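Local coordinates for proximal thread matrix protein 1 (Mytilus galloprovincialis, PDB 4CN9) that binds zinc and probably serves as a collagen-binding matrix protein of the mussel byssus, built on two von Willebrand factor type A domains, at residues C249-A261 with Y273-F287. Residues are numbered along the deposited sequence; the frame is centred on the assembly and turned at random.
Sequences CAGHADIAFVFDA and YQLMKNFMKDIVDRF
The ring of F259 has the methyl group of M280 over one face, with M280 CE 3.5 Å from the ring centroid, while the hydroxyl of Y273 lies in plane at its edge. M276 comes in obliquely, its CE 3.4 Å from F259 CD1. M280 also serves the F257 ring: its CB sits over the centre of one face, 3.9 Å from the centroid, and I283 CG2 and V284 CG2 meet that ring's edge. The bend at chi3 (-61°) turns M280 CE onto the F259 face, while SD, 3.3 Å from F259 CD2, approaches both rings obliquely in a Met-aromatic contact. Replacing F259 by an alanine is likely to leave M276 CE and M280 CE without the ring they share and open a gap beside Y273. Farther along, C249 SG stands above the F287 ring at a distance, 5.3 Å from its centroid, and is disulfide-bonded to C438. The axes of helix 273-285 and strand 253-260 run antiparallel (170°) and approach to 10.7 Å, the first step of the beta-alpha-beta unit that leads into strand 295-302 of this Rossmann-like vWA domain. That strand also packs on F259, and strand 362-369 on F257.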
ATOM      1  N   CYS A 249      16.120   6.918  -2.878  1.00 22.80           N
ATOM      2  CA  CYS A 249      17.207   6.288  -2.138  1.00 22.17           C
ATOM      3  C   CYS A 249      18.141   7.283  -1.457  1.00 27.89           C
ATOM      4  O   CYS A 249      19.156   6.888  -0.859  1.00 24.42           O
ATOM      5  CB  CYS A 249      18.025   5.389  -3.065  1.00 27.10           C
ATOM      6  SG  CYS A 249      17.111   3.993  -3.750  1.00 37.92           S
ATOM      7  N   ALA A 250      17.822   8.569  -1.555  1.00 24.70           N
ATOM      8  CA  ALA A 250      18.615   9.591  -0.888  1.00 25.24           C
ATOM      9  C   ALA A 250      17.804  10.295   0.194  1.00 31.10           C
ATOM     10  O   ALA A 250      18.188  11.354   0.677  1.00 32.38           O
ATOM     11  CB  ALA A 250      19.132  10.600  -1.893  1.00 25.08           C
ATOM     12  N   GLY A 251      16.686   9.705   0.588  1.00 31.83           N
ATOM     13  CA  GLY A 251      15.824  10.354   1.554  1.00 36.91           C
ATOM     14  C   GLY A 251      16.256  10.037   2.969  1.00 33.92           C
ATOM     15  O   GLY A 251      17.262   9.366   3.196  1.00 34.12           O
ATOM     16  N   HIS A 252      15.497  10.529   3.934  1.00 31.26           N
ATOM     17  CA  HIS A 252      15.687  10.102   5.305  1.00 32.21           C
ATOM     18  C   HIS A 252      14.780   8.890   5.535  1.00 28.45           C
ATOM     19  O   HIS A 252      13.560   8.951   5.319  1.00 28.10           O
ATOM     20  CB  HIS A 252      15.363  11.236   6.282  1.00 33.80           C
ATOM     21  CG  HIS A 252      16.318  12.387   6.208  1.00 38.62           C
ATOM     22  ND1 HIS A 252      17.244  12.650   7.194  1.00 44.83           N
ATOM     23  CD2 HIS A 252      16.492  13.342   5.264  1.00 42.73           C
ATOM     24  CE1 HIS A 252      17.948  13.717   6.862  1.00 43.95           C
ATOM     25  NE2 HIS A 252      17.512  14.156   5.695  1.00 48.35           N
ATOM     26  N   ALA A 253      15.384   7.777   5.935  1.00 25.53           N
ATOM     27  CA  ALA A 253      14.626   6.571   6.252  1.00 23.39           C
ATOM     28  C   ALA A 253      15.293   5.759   7.366  1.00 24.47           C
ATOM     29  O   ALA A 253      16.516   5.815   7.551  1.00 19.37           O
ATOM     30  CB  ALA A 253      14.443   5.723   5.017  1.00 20.36           C
ATOM     31  N   ASP A 254      14.467   5.027   8.113  1.00 19.84           N
ATOM     32  CA  ASP A 254      14.942   4.097   9.150  1.00 19.91           C
ATOM     33  C   ASP A 254      14.528   2.697   8.710  1.00 17.88           C
ATOM     34  O   ASP A 254      13.329   2.406   8.613  1.00 17.08           O
ATOM     35  CB  ASP A 254      14.314   4.391  10.509  1.00 19.57           C
ATOM     36  CG  ASP A 254      14.869   5.651  11.178  1.00 25.27           C
ATOM     37  OD1 ASP A 254      16.032   6.067  10.919  1.00 23.24           O
ATOM     38  OD2 ASP A 254      14.113   6.212  11.995  1.00 25.30           O
ATOM     39  N   ILE A 255      15.512   1.849   8.428  1.00 15.90           N
ATOM     40  CA  ILE A 255      15.270   0.553   7.807  1.00 17.63           C
ATOM     41  C   ILE A 255      15.720  -0.587   8.701  1.00 17.72           C
ATOM     42  O   ILE A 255      16.906  -0.695   9.031  1.00 15.98           O
ATOM     43  CB  ILE A 255      16.069   0.380   6.495  1.00 18.34           C
ATOM     44  CG1 ILE A 255      15.914   1.588   5.567  1.00 25.58           C
ATOM     45  CG2 ILE A 255      15.650  -0.899   5.774  1.00 19.85           C
ATOM     46  CD1 ILE A 255      14.601   1.675   4.915  1.00 27.22           C
ATOM     47  N   ALA A 256      14.795  -1.469   9.047  1.00 13.25           N
ATOM     48  CA  ALA A 256      15.146  -2.636   9.843  1.00 13.83           C
ATOM     49  C   ALA A 256      15.060  -3.936   9.055  1.00 15.04           C
ATOM     50  O   ALA A 256      14.001  -4.281   8.510  1.00 16.63           O
ATOM     51  CB  ALA A 256      14.274  -2.696  11.092  1.00 16.39           C
ATOM     52  N   PHE A 257      16.183  -4.658   8.991  1.00 14.79           N
ATOM     53  CA  PHE A 257      16.177  -6.028   8.492  1.00 13.38           C
ATOM     54  C   PHE A 257      15.767  -6.933   9.636  1.00 15.37           C
ATOM     55  O   PHE A 257      16.379  -6.916  10.696  1.00 15.96           O
ATOM     56  CB  PHE A 257      17.557  -6.466   8.016  1.00 15.79           C
ATOM     57  CG  PHE A 257      18.040  -5.735   6.801  1.00 14.70           C
ATOM     58  CD1 PHE A 257      17.472  -5.977   5.572  1.00 19.42           C
ATOM     59  CD2 PHE A 257      19.078  -4.826   6.897  1.00 16.84           C
ATOM     60  CE1 PHE A 257      17.926  -5.303   4.447  1.00 20.33           C
ATOM     61  CE2 PHE A 257      19.545  -4.153   5.778  1.00 19.79           C
ATOM     62  CZ  PHE A 257      18.965  -4.391   4.552  1.00 15.76           C
ATOM     63  N   VAL A 258      14.726  -7.714   9.416  1.00 15.54           N
ATOM     64  CA  VAL A 258      14.264  -8.661  10.411  1.00 14.28           C
ATOM     65  C   VAL A 258      14.389 -10.016   9.755  1.00 14.87           C
ATOM     66  O   VAL A 258      13.568 -10.373   8.897  1.00 14.84           O
ATOM     67  CB  VAL A 258      12.811  -8.394  10.793  1.00 16.42           C
ATOM     68  CG1 VAL A 258      12.327  -9.419  11.810  1.00 17.10           C
ATOM     69  CG2 VAL A 258      12.666  -6.963  11.338  1.00 15.02           C
ATOM     70  N   PHE A 259      15.436 -10.752  10.103  1.00 14.48           N
ATOM     71  CA  PHE A 259      15.706 -11.983   9.378  1.00 16.32           C
ATOM     72  C   PHE A 259      15.982 -13.255  10.180  1.00 17.54           C
ATOM     73  O   PHE A 259      16.445 -13.235  11.318  1.00 14.91           O
ATOM     74  CB  PHE A 259      16.788 -11.771   8.328  1.00 18.45           C
ATOM     75  CG  PHE A 259      18.156 -11.529   8.861  1.00 19.90           C
ATOM     76  CD1 PHE A 259      19.026 -12.593   9.098  1.00 26.08           C
ATOM     77  CD2 PHE A 259      18.632 -10.232   9.031  1.00 25.54           C
ATOM     78  CE1 PHE A 259      20.321 -12.368   9.559  1.00 26.91           C
ATOM     79  CE2 PHE A 259      19.926  -9.998   9.487  1.00 24.98           C
ATOM     80  CZ  PHE A 259      20.774 -11.065   9.750  1.00 26.53           C
ATOM     81  N   ASP A 260      15.642 -14.347   9.504  1.00 17.01           N
ATOM     82  CA  ASP A 260      15.720 -15.712   9.967  1.00 18.50           C
ATOM     83  C   ASP A 260      17.171 -16.079  10.244  1.00 20.21           C
ATOM     84  O   ASP A 260      18.038 -15.901   9.387  1.00 20.53           O
ATOM     85  CB  ASP A 260      15.135 -16.573   8.843  1.00 18.14           C
ATOM     86  CG  ASP A 260      15.049 -18.040   9.169  1.00 21.27           C
ATOM     87  OD1 ASP A 260      15.576 -18.504  10.204  1.00 20.81           O
ATOM     88  OD2 ASP A 260      14.423 -18.742   8.334  1.00 22.18           O
ATOM     89  N   ALA A 261      17.430 -16.566  11.454  1.00 17.00           N
ATOM     90  CA  ALA A 261      18.769 -17.026  11.832  1.00 19.43           C
ATOM     91  C   ALA A 261      18.736 -18.458  12.358  1.00 22.63           C
ATOM     92  O   ALA A 261      19.643 -18.887  13.070  1.00 26.76           O
ATOM     93  CB  ALA A 261      19.393 -16.090  12.862  1.00 22.17           C
ATOM     94  N   TYR A 273      23.273 -18.817   4.241  1.00 23.90           N
ATOM     95  CA  TYR A 273      23.253 -17.739   5.210  1.00 20.73           C
ATOM     96  C   TYR A 273      24.101 -16.582   4.702  1.00 22.25           C
ATOM     97  O   TYR A 273      23.713 -15.423   4.822  1.00 21.35           O
ATOM     98  CB  TYR A 273      23.760 -18.262   6.548  1.00 24.78           C
ATOM     99  CG  TYR A 273      23.464 -17.377   7.729  1.00 26.28           C
ATOM    100  CD1 TYR A 273      22.158 -17.070   8.093  1.00 27.05           C
ATOM    101  CD2 TYR A 273      24.496 -16.856   8.485  1.00 31.82           C
ATOM    102  CE1 TYR A 273      21.901 -16.257   9.197  1.00 27.48           C
ATOM    103  CE2 TYR A 273      24.256 -16.068   9.572  1.00 32.99           C
ATOM    104  CZ  TYR A 273      22.964 -15.763   9.923  1.00 32.29           C
ATOM    105  OH  TYR A 273      22.768 -14.954  11.014  1.00 39.21           O
ATOM    106  N   GLN A 274      25.251 -16.881   4.102  1.00 20.47           N
ATOM    107  CA  GLN A 274      26.062 -15.809   3.527  1.00 22.26           C
ATOM    108  C   GLN A 274      25.391 -15.163   2.318  1.00 19.56           C
ATOM    109  O   GLN A 274      25.556 -13.968   2.074  1.00 20.79           O
ATOM    110  CB  GLN A 274      27.450 -16.310   3.128  1.00 24.80           C
ATOM    111  CG  GLN A 274      28.386 -15.180   2.710  1.00 26.68           C
ATOM    112  CD  GLN A 274      28.644 -14.212   3.847  1.00 30.60           C
ATOM    113  OE1 GLN A 274      28.834 -14.627   4.994  1.00 34.46           O
ATOM    114  NE2 GLN A 274      28.627 -12.919   3.547  1.00 28.59           N
ATOM    115  N   LEU A 275      24.664 -15.955   1.535  1.00 17.74           N
ATOM    116  CA  LEU A 275      23.945 -15.408   0.389  1.00 19.01           C
ATOM    117  C   LEU A 275      22.899 -14.390   0.874  1.00 19.78           C
ATOM    118  O   LEU A 275      22.724 -13.315   0.291  1.00 17.13           O
ATOM    119  CB  LEU A 275      23.300 -16.524  -0.434  1.00 23.51           C
ATOM    120  CG  LEU A 275      24.244 -17.357  -1.317  1.00 22.19           C
ATOM    121  CD1 LEU A 275      23.507 -18.542  -1.909  1.00 25.64           C
ATOM    122  CD2 LEU A 275      24.864 -16.506  -2.421  1.00 26.51           C
ATOM    123  N   MET A 276      22.228 -14.724   1.969  1.00 19.53           N
ATOM    124  CA  MET A 276      21.248 -13.828   2.561  1.00 20.19           C
ATOM    125  C   MET A 276      21.903 -12.550   3.098  1.00 18.74           C
ATOM    126  O   MET A 276      21.399 -11.442   2.881  1.00 19.91           O
ATOM    127  CB  MET A 276      20.471 -14.568   3.669  1.00 16.96           C
ATOM    128  CG  MET A 276      19.318 -13.771   4.265  1.00 21.23           C
ATOM    129  SD  MET A 276      18.495 -14.697   5.605  1.00 29.68           S
ATOM    130  CE  MET A 276      19.850 -14.876   6.740  1.00 26.83           C
ATOM    131  N   LYS A 277      23.041 -12.684   3.771  1.00 19.47           N
ATOM    132  CA  LYS A 277      23.772 -11.505   4.223  1.00 18.80           C
ATOM    133  C   LYS A 277      24.194 -10.615   3.052  1.00 20.73           C
ATOM    134  O   LYS A 277      24.078  -9.387   3.121  1.00 20.89           O
ATOM    135  CB  LYS A 277      24.996 -11.906   5.039  1.00 22.62           C
ATOM    136  CG  LYS A 277      24.676 -12.512   6.385  1.00 23.86           C
ATOM    137  CD  LYS A 277      25.950 -13.066   7.010  1.00 27.14           C
ATOM    138  CE  LYS A 277      25.785 -13.334   8.479  1.00 29.21           C
ATOM    139  NZ  LYS A 277      27.015 -13.992   9.036  1.00 32.29           N
ATOM    140  N   ASN A 278      24.682 -11.222   1.970  1.00 21.50           N
ATOM    141  CA  ASN A 278      25.109 -10.440   0.815  1.00 21.50           C
ATOM    142  C   ASN A 278      23.935  -9.669   0.222  1.00 20.59           C
ATOM    143  O   ASN A 278      24.093  -8.544  -0.234  1.00 21.37           O
ATOM    144  CB  ASN A 278      25.737 -11.329  -0.257  1.00 22.10           C
ATOM    145  CG  ASN A 278      27.099 -11.887   0.153  1.00 24.84           C
ATOM    146  OD1 ASN A 278      27.663 -11.520   1.189  1.00 24.60           O
ATOM    147  ND2 ASN A 278      27.638 -12.771  -0.679  1.00 24.68           N
ATOM    148  N   PHE A 279      22.752 -10.275   0.237  1.00 18.98           N
ATOM    149  CA  PHE A 279      21.552  -9.611  -0.265  1.00 22.50           C
ATOM    150  C   PHE A 279      21.293  -8.339   0.546  1.00 18.03           C
ATOM    151  O   PHE A 279      21.085  -7.268  -0.009  1.00 18.09           O
ATOM    152  CB  PHE A 279      20.385 -10.605  -0.205  1.00 19.33           C
ATOM    153  CG  PHE A 279      19.037 -10.037  -0.570  1.00 16.99           C
ATOM    154  CD1 PHE A 279      18.695  -9.812  -1.884  1.00 19.00           C
ATOM    155  CD2 PHE A 279      18.085  -9.809   0.403  1.00 19.28           C
ATOM    156  CE1 PHE A 279      17.448  -9.326  -2.222  1.00 21.87           C
ATOM    157  CE2 PHE A 279      16.823  -9.326   0.066  1.00 18.44           C
ATOM    158  CZ  PHE A 279      16.509  -9.096  -1.242  1.00 19.73           C
ATOM    159  N   MET A 280      21.347  -8.444   1.867  1.00 18.11           N
ATOM    160  CA  MET A 280      21.123  -7.283   2.721  1.00 16.51           C
ATOM    161  C   MET A 280      22.213  -6.216   2.574  1.00 18.19           C
ATOM    162  O   MET A 280      21.917  -5.017   2.527  1.00 16.58           O
ATOM    163  CB  MET A 280      20.983  -7.738   4.171  1.00 18.55           C
ATOM    164  CG  MET A 280      19.751  -8.590   4.349  1.00 21.11           C
ATOM    165  SD  MET A 280      19.474  -9.176   6.016  1.00 30.39           S
ATOM    166  CE  MET A 280      20.960 -10.144   6.293  1.00 22.14           C
ATOM    167  N   LYS A 281      23.471  -6.645   2.498  1.00 19.32           N
ATOM    168  CA  LYS A 281      24.574  -5.719   2.251  1.00 21.94           C
ATOM    169  C   LYS A 281      24.433  -4.992   0.906  1.00 19.65           C
ATOM    170  O   LYS A 281      24.728  -3.804   0.812  1.00 20.41           O
ATOM    171  CB  LYS A 281      25.914  -6.462   2.335  1.00 21.52           C
ATOM    172  CG  LYS A 281      26.284  -6.827   3.751  1.00 22.86           C
ATOM    173  CD  LYS A 281      27.159  -8.069   3.830  1.00 33.09           C
ATOM    174  CE  LYS A 281      28.345  -7.961   2.922  1.00 31.66           C
ATOM    175  NZ  LYS A 281      29.166  -9.198   2.864  1.00 31.65           N
ATOM    176  N   ASP A 282      23.976  -5.700  -0.129  1.00 18.17           N
ATOM    177  CA  ASP A 282      23.756  -5.082  -1.431  1.00 18.39           C
ATOM    178  C   ASP A 282      22.674  -4.005  -1.366  1.00 21.39           C
ATOM    179  O   ASP A 282      22.785  -2.962  -2.003  1.00 19.11           O
ATOM    180  CB  ASP A 282      23.412  -6.125  -2.501  1.00 23.28           C
ATOM    181  CG  ASP A 282      24.616  -6.989  -2.892  1.00 29.23           C
ATOM    182  OD1 ASP A 282      25.741  -6.660  -2.479  1.00 25.45           O
ATOM    183  OD2 ASP A 282      24.433  -8.001  -3.607  1.00 31.31           O
ATOM    184  N   ILE A 283      21.645  -4.242  -0.559  1.00 19.20           N
ATOM    185  CA  ILE A 283      20.595  -3.253  -0.348  1.00 16.25           C
ATOM    186  C   ILE A 283      21.139  -2.011   0.330  1.00 14.69           C
ATOM    187  O   ILE A 283      20.848  -0.881  -0.078  1.00 20.35           O
ATOM    188  CB  ILE A 283      19.434  -3.871   0.468  1.00 16.58           C
ATOM    189  CG1 ILE A 283      18.725  -4.904  -0.408  1.00 19.45           C
ATOM    190  CG2 ILE A 283      18.458  -2.791   0.961  1.00 16.66           C
ATOM    191  CD1 ILE A 283      17.751  -5.749   0.328  1.00 17.37           C
ATOM    192  N   VAL A 284      21.957  -2.206   1.358  1.00 15.20           N
ATOM    193  CA  VAL A 284      22.573  -1.080   2.044  1.00 16.16           C
ATOM    194  C   VAL A 284      23.337  -0.192   1.055  1.00 19.93           C
ATOM    195  O   VAL A 284      23.260   1.040   1.111  1.00 17.94           O
ATOM    196  CB  VAL A 284      23.496  -1.561   3.186  1.00 18.44           C
ATOM    197  CG1 VAL A 284      24.361  -0.436   3.701  1.00 17.46           C
ATOM    198  CG2 VAL A 284      22.647  -2.155   4.328  1.00 16.59           C
ATOM    199  N   ASP A 285      24.081  -0.828   0.156  1.00 21.10           N
ATOM    200  CA  ASP A 285      24.897  -0.101  -0.819  1.00 22.78           C
ATOM    201  C   ASP A 285      24.090   0.753  -1.790  1.00 24.16           C
ATOM    202  O   ASP A 285      24.642   1.645  -2.424  1.00 22.38           O
ATOM    203  CB  ASP A 285      25.780  -1.072  -1.614  1.00 22.06           C
ATOM    204  CG  ASP A 285      27.054  -1.437  -0.877  1.00 28.50           C
ATOM    205  OD1 ASP A 285      27.489  -0.660   0.014  1.00 30.44           O
ATOM    206  OD2 ASP A 285      27.631  -2.501  -1.204  1.00 34.67           O
ATOM    207  N   ARG A 286      22.792   0.491  -1.915  1.00 19.85           N
ATOM    208  CA  ARG A 286      21.964   1.241  -2.845  1.00 20.98           C
ATOM    209  C   ARG A 286      21.470   2.558  -2.269  1.00 25.04           C
ATOM    210  O   ARG A 286      20.914   3.382  -2.997  1.00 25.18           O
ATOM    211  CB  ARG A 286      20.786   0.388  -3.325  1.00 21.97           C
ATOM    212  CG  ARG A 286      21.232  -0.870  -4.040  1.00 24.40           C
ATOM    213  CD  ARG A 286      21.729  -0.557  -5.435  1.00 25.14           C
ATOM    214  NE  ARG A 286      20.630  -0.108  -6.275  1.00 24.72           N
ATOM    215  CZ  ARG A 286      19.936  -0.895  -7.087  1.00 24.97           C
ATOM    216  NH1 ARG A 286      20.235  -2.183  -7.200  1.00 33.63           N
ATOM    217  NH2 ARG A 286      18.946  -0.385  -7.798  1.00 33.24           N
ATOM    218  N   PHE A 287      21.677   2.784  -0.975  1.00 21.65           N
ATOM    219  CA  PHE A 287      21.307   4.077  -0.394  1.00 21.20           C
ATOM    220  C   PHE A 287      22.449   5.089  -0.520  1.00 25.43           C
ATOM    221  O   PHE A 287      23.628   4.738  -0.441  1.00 22.80           O
ATOM    222  CB  PHE A 287      20.827   3.918   1.052  1.00 19.81           C
ATOM    223  CG  PHE A 287      19.484   3.243   1.158  1.00 18.14           C
ATOM    224  CD1 PHE A 287      19.386   1.873   1.096  1.00 18.89           C
ATOM    225  CD2 PHE A 287      18.321   3.989   1.256  1.00 19.98           C
ATOM    226  CE1 PHE A 287      18.157   1.247   1.153  1.00 22.70           C
ATOM    227  CE2 PHE A 287      17.085   3.363   1.334  1.00 21.72           C
ATOM    228  CZ  PHE A 287      16.999   2.003   1.277  1.00 20.13           C
TER